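PDB 2P61: DUF327 domain-containing protein from Thermotoga maritima MSB8, which is of unknown function and folds as an all-helical DUF327 family protein. Local coordinates for residues 57-62 with 76-81. Numbering follows the deposited sequence. Where two conformers were deposited one is given.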
ATOM      1  N   VAL A  57       5.795   1.254  -3.491  1.00 71.09           N
ATOM      2  CA  VAL A  57       5.422   2.320  -2.580  1.00 70.99           C
ATOM      3  C   VAL A  57       5.061   3.531  -3.401  1.00 69.87           C
ATOM      4  O   VAL A  57       4.045   4.138  -3.142  1.00 70.26           O
ATOM      5  CB  VAL A  57       6.511   2.717  -1.591  1.00 71.33           C
ATOM      6  CG1 VAL A  57       6.200   4.093  -1.094  1.00 72.20           C
ATOM      7  CG2 VAL A  57       6.461   1.808  -0.407  1.00 71.86           C
ATOM      8  N   GLU A  58       5.856   3.834  -4.427  1.00 68.34           N
ATOM      9  CA  GLU A  58       5.623   5.003  -5.230  1.00 67.17           C
ATOM     10  C   GLU A  58       4.306   4.915  -5.902  1.00 66.67           C
ATOM     11  O   GLU A  58       3.607   5.934  -5.919  1.00 67.83           O
ATOM     12  CB  GLU A  58       6.717   5.240  -6.203  1.00 66.21           C
ATOM     13  CG  GLU A  58       7.954   5.685  -5.450  1.00 72.35           C
ATOM     14  CD  GLU A  58       9.243   5.590  -6.273  1.00 82.37           C
ATOM     15  OE1 GLU A  58       9.219   5.130  -7.470  1.00 84.41           O
ATOM     16  OE2 GLU A  58      10.290   5.988  -5.697  1.00 85.62           O
ATOM     17  N   GLU A  59       3.917   3.715  -6.380  1.00 63.97           N
ATOM     18  CA  GLU A  59       2.691   3.591  -7.158  1.00 62.41           C
ATOM     19  C   GLU A  59       1.519   3.751  -6.217  1.00 61.58           C
ATOM     20  O   GLU A  59       0.494   4.280  -6.626  1.00 62.28           O
ATOM     21  CB  GLU A  59       2.624   2.317  -8.056  1.00 62.09           C
ATOM     22  CG  GLU A  59       1.413   2.189  -9.105  1.00 62.01           C
ATOM     23  CD  GLU A  59       1.289   3.394 -10.126  1.00 75.11           C
ATOM     24  OE1 GLU A  59       0.187   3.517 -10.763  1.00 77.91           O
ATOM     25  OE2 GLU A  59       2.254   4.237 -10.325  1.00 77.54           O
ATOM     26  N   VAL A  60       1.655   3.335  -4.964  1.00 60.21           N
ATOM     27  CA  VAL A  60       0.604   3.613  -3.949  1.00 59.79           C
ATOM     28  C   VAL A  60       0.360   5.152  -3.719  1.00 60.64           C
ATOM     29  O   VAL A  60      -0.821   5.577  -3.601  1.00 60.39           O
ATOM     30  CB  VAL A  60       0.946   3.068  -2.578  1.00 58.95           C
ATOM     31  CG1 VAL A  60      -0.123   3.462  -1.635  1.00 57.79           C
ATOM     32  CG2 VAL A  60       1.121   1.471  -2.598  1.00 60.66           C
ATOM     33  N   ILE A  61       1.452   5.957  -3.632  1.00 60.18           N
ATOM     34  CA  ILE A  61       1.345   7.371  -3.424  1.00 60.05           C
ATOM     35  C   ILE A  61       0.858   7.980  -4.729  1.00 61.11           C
ATOM     36  O   ILE A  61      -0.096   8.760  -4.711  1.00 61.87           O
ATOM     37  CB  ILE A  61       2.685   8.109  -3.188  1.00 60.76           C
ATOM     38  CG1 ILE A  61       3.623   7.550  -2.107  1.00 55.48           C
ATOM     39  CG2 ILE A  61       2.364   9.588  -2.911  1.00 62.19           C
ATOM     40  CD1 ILE A  61       3.020   7.415  -0.765  1.00 53.85           C
ATOM     41  N   ASP A  62       1.485   7.622  -5.861  1.00 61.16           N
ATOM     42  CA  ASP A  62       1.191   8.263  -7.169  0.50 61.21           C
ATOM     43  C   ASP A  62      -0.281   8.126  -7.521  1.00 61.82           C
ATOM     44  O   ASP A  62      -0.931   9.108  -7.871  1.00 63.68           O
ATOM     45  CB  ASP A  62       2.149   7.819  -8.300  0.50 60.71           C
ATOM     46  CG  ASP A  62       1.681   8.250  -9.741  0.50 63.29           C
ATOM     47  OD1 ASP A  62       0.606   8.890  -9.887  0.50 69.34           O
ATOM     48  OD2 ASP A  62       2.382   7.939 -10.767  0.50 63.19           O
ATOM     49  N   LEU A  76      -9.927   4.422  -8.565  1.00 68.53           N
ATOM     50  CA  LEU A  76     -10.101   3.873  -7.235  1.00 69.14           C
ATOM     51  C   LEU A  76      -9.328   2.539  -7.235  1.00 70.33           C
ATOM     52  O   LEU A  76      -8.585   2.191  -6.257  1.00 71.65           O
ATOM     53  CB  LEU A  76     -11.569   3.791  -6.807  1.00 67.61           C
ATOM     54  CG  LEU A  76     -11.811   3.094  -5.463  1.00 68.19           C
ATOM     55  CD1 LEU A  76     -10.992   3.728  -4.315  1.00 71.00           C
ATOM     56  CD2 LEU A  76     -13.296   3.067  -5.081  1.00 67.18           C
ATOM     57  N   LYS A  77      -9.310   1.904  -8.402  1.00 71.04           N
ATOM     58  CA  LYS A  77      -8.589   0.615  -8.559  1.00 71.32           C
ATOM     59  C   LYS A  77      -7.101   0.611  -8.877  1.00 71.21           C
ATOM     60  O   LYS A  77      -6.389  -0.339  -8.423  1.00 72.09           O
ATOM     61  CB  LYS A  77      -9.288  -0.214  -9.577  1.00 73.26           C
ATOM     62  CG  LYS A  77     -10.823  -0.273  -9.244  1.00 76.53           C
ATOM     63  CD  LYS A  77     -11.622  -1.269 -10.109  1.00 80.30           C
ATOM     64  CE  LYS A  77     -13.165  -0.828 -10.173  1.00 80.67           C
ATOM     65  NZ  LYS A  77     -13.654  -0.662 -11.605  1.00 80.88           N
ATOM     66  N   ARG A  78      -6.591   1.602  -9.642  1.00 68.85           N
ATOM     67  CA  ARG A  78      -5.159   1.810  -9.744  1.00 67.94           C
ATOM     68  C   ARG A  78      -4.760   1.792  -8.272  1.00 66.07           C
ATOM     69  O   ARG A  78      -3.678   1.201  -7.910  1.00 66.70           O
ATOM     70  CB  ARG A  78      -4.888   3.187 -10.363  1.00 67.83           C
ATOM     71  CG  ARG A  78      -3.580   3.353 -11.151  1.00 66.81           C
ATOM     72  CD  ARG A  78      -3.188   4.904 -11.524  1.00 68.95           C
ATOM     73  NE  ARG A  78      -1.741   5.079 -11.345  1.00 68.38           N
ATOM     74  CZ  ARG A  78      -1.037   6.182 -11.559  1.00 73.26           C
ATOM     75  NH1 ARG A  78      -1.619   7.301 -12.000  1.00 80.38           N
ATOM     76  NH2 ARG A  78       0.277   6.186 -11.284  1.00 73.26           N
ATOM     77  N   TYR A  79      -5.650   2.390  -7.414  1.00 63.03           N
ATOM     78  CA  TYR A  79      -5.332   2.557  -5.956  1.00 62.20           C
ATOM     79  C   TYR A  79      -5.252   1.243  -5.121  1.00 61.36           C
ATOM     80  O   TYR A  79      -4.230   0.935  -4.455  1.00 60.03           O
ATOM     81  CB  TYR A  79      -6.264   3.592  -5.234  1.00 59.85           C
ATOM     82  CG  TYR A  79      -5.704   4.088  -3.852  1.00 59.78           C
ATOM     83  CD1 TYR A  79      -4.384   4.547  -3.737  1.00 58.89           C
ATOM     84  CD2 TYR A  79      -6.472   4.047  -2.675  1.00 54.72           C
ATOM     85  CE1 TYR A  79      -3.833   4.939  -2.493  1.00 56.49           C
ATOM     86  CE2 TYR A  79      -5.967   4.463  -1.443  1.00 54.91           C
ATOM     87  CZ  TYR A  79      -4.644   4.936  -1.364  1.00 57.82           C
ATOM     88  OH  TYR A  79      -4.083   5.397  -0.161  1.00 60.52           O
ATOM     89  N   LYS A  80      -6.414   0.567  -5.089  1.00 61.50           N
ATOM     90  CA  LYS A  80      -6.647  -0.745  -4.510  1.00 61.04           C
ATOM     91  C   LYS A  80      -5.655  -1.728  -5.053  1.00 61.60           C
ATOM     92  O   LYS A  80      -5.051  -2.433  -4.278  1.00 63.34           O
ATOM     93  CB  LYS A  80      -8.048  -1.175  -4.882  1.00 60.51           C
ATOM     94  CG  LYS A  80      -9.152  -0.275  -4.303  1.00 62.46           C
ATOM     95  CD  LYS A  80     -10.237  -1.084  -3.658  1.00 62.45           C
ATOM     96  CE  LYS A  80     -11.566  -0.386  -3.635  1.00 65.28           C
ATOM     97  NZ  LYS A  80     -12.361  -0.950  -2.441  1.00 73.92           N
ATOM     98  N   ASN A  81      -5.466  -1.777  -6.387  1.00 61.87           N
ATOM     99  CA  ASN A  81      -4.441  -2.665  -6.980  1.00 62.91           C
ATOM    100  C   ASN A  81      -3.029  -2.402  -6.450  1.00 63.72           C
ATOM    101  O   ASN A  81      -2.333  -3.305  -6.009  1.00 65.80           O
ATOM    102  CB  ASN A  81      -4.410  -2.624  -8.518  1.00 61.08           C
ATOM    103  CG  ASN A  81      -5.679  -3.227  -9.157  1.00 65.01           C
ATOM    104  OD1 ASN A  81      -6.459  -4.024  -8.558  1.00 63.92           O
ATOM    105  ND2 ASN A  81      -5.892  -2.842 -10.399  1.00 66.99           N
TER
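Arg78 reaches from helix 73-95 to Glu59 and Asp62 on helix 37-69. The three residues form a salt-bridge network across an antiparallel helical hairpin, part of this four-helix fold. The axes of segments 57-62 and 76-81 approach to 8.8 Å, with 152° between their N-to-C directions. Arg78 grips the Glu59 carboxylate side-on, using NE and NH2. Arg78 NE donates to Glu59 OE1 at 2.5 Å, and NH2 donates to Glu59 OE2 at 2.9 Å. NH2 also bonds to OE1, so that oxygen accepts twice. The carboxylate and guanidinium are roughly coplanar, 23° apart, and meet edge to edge. The Glu59 chain bends at chi2 (56°), which turns its carboxylate toward the arginine. Asp62 adds a weak bond, from Arg78 NH2 to Asp62 OD2 at 2.8 Å, its carboxylate turned steeply to the guanidinium. Asp62 was modelled in two conformers, so its place here is less certain.

Deeper in the interface, Val60 and Tyr79 pack together. Ile83 and Phe86 also touch Val60, while Ile142 and Ile145 of helix 138-153 touch the tyrosine. Tyr79 OH is hydrogen-bonded to Asn146, tying the hairpin to that helix. Val60 O lies at the ring edge, and Tyr79 CE1 is 4.1 Å from Val60 CG1.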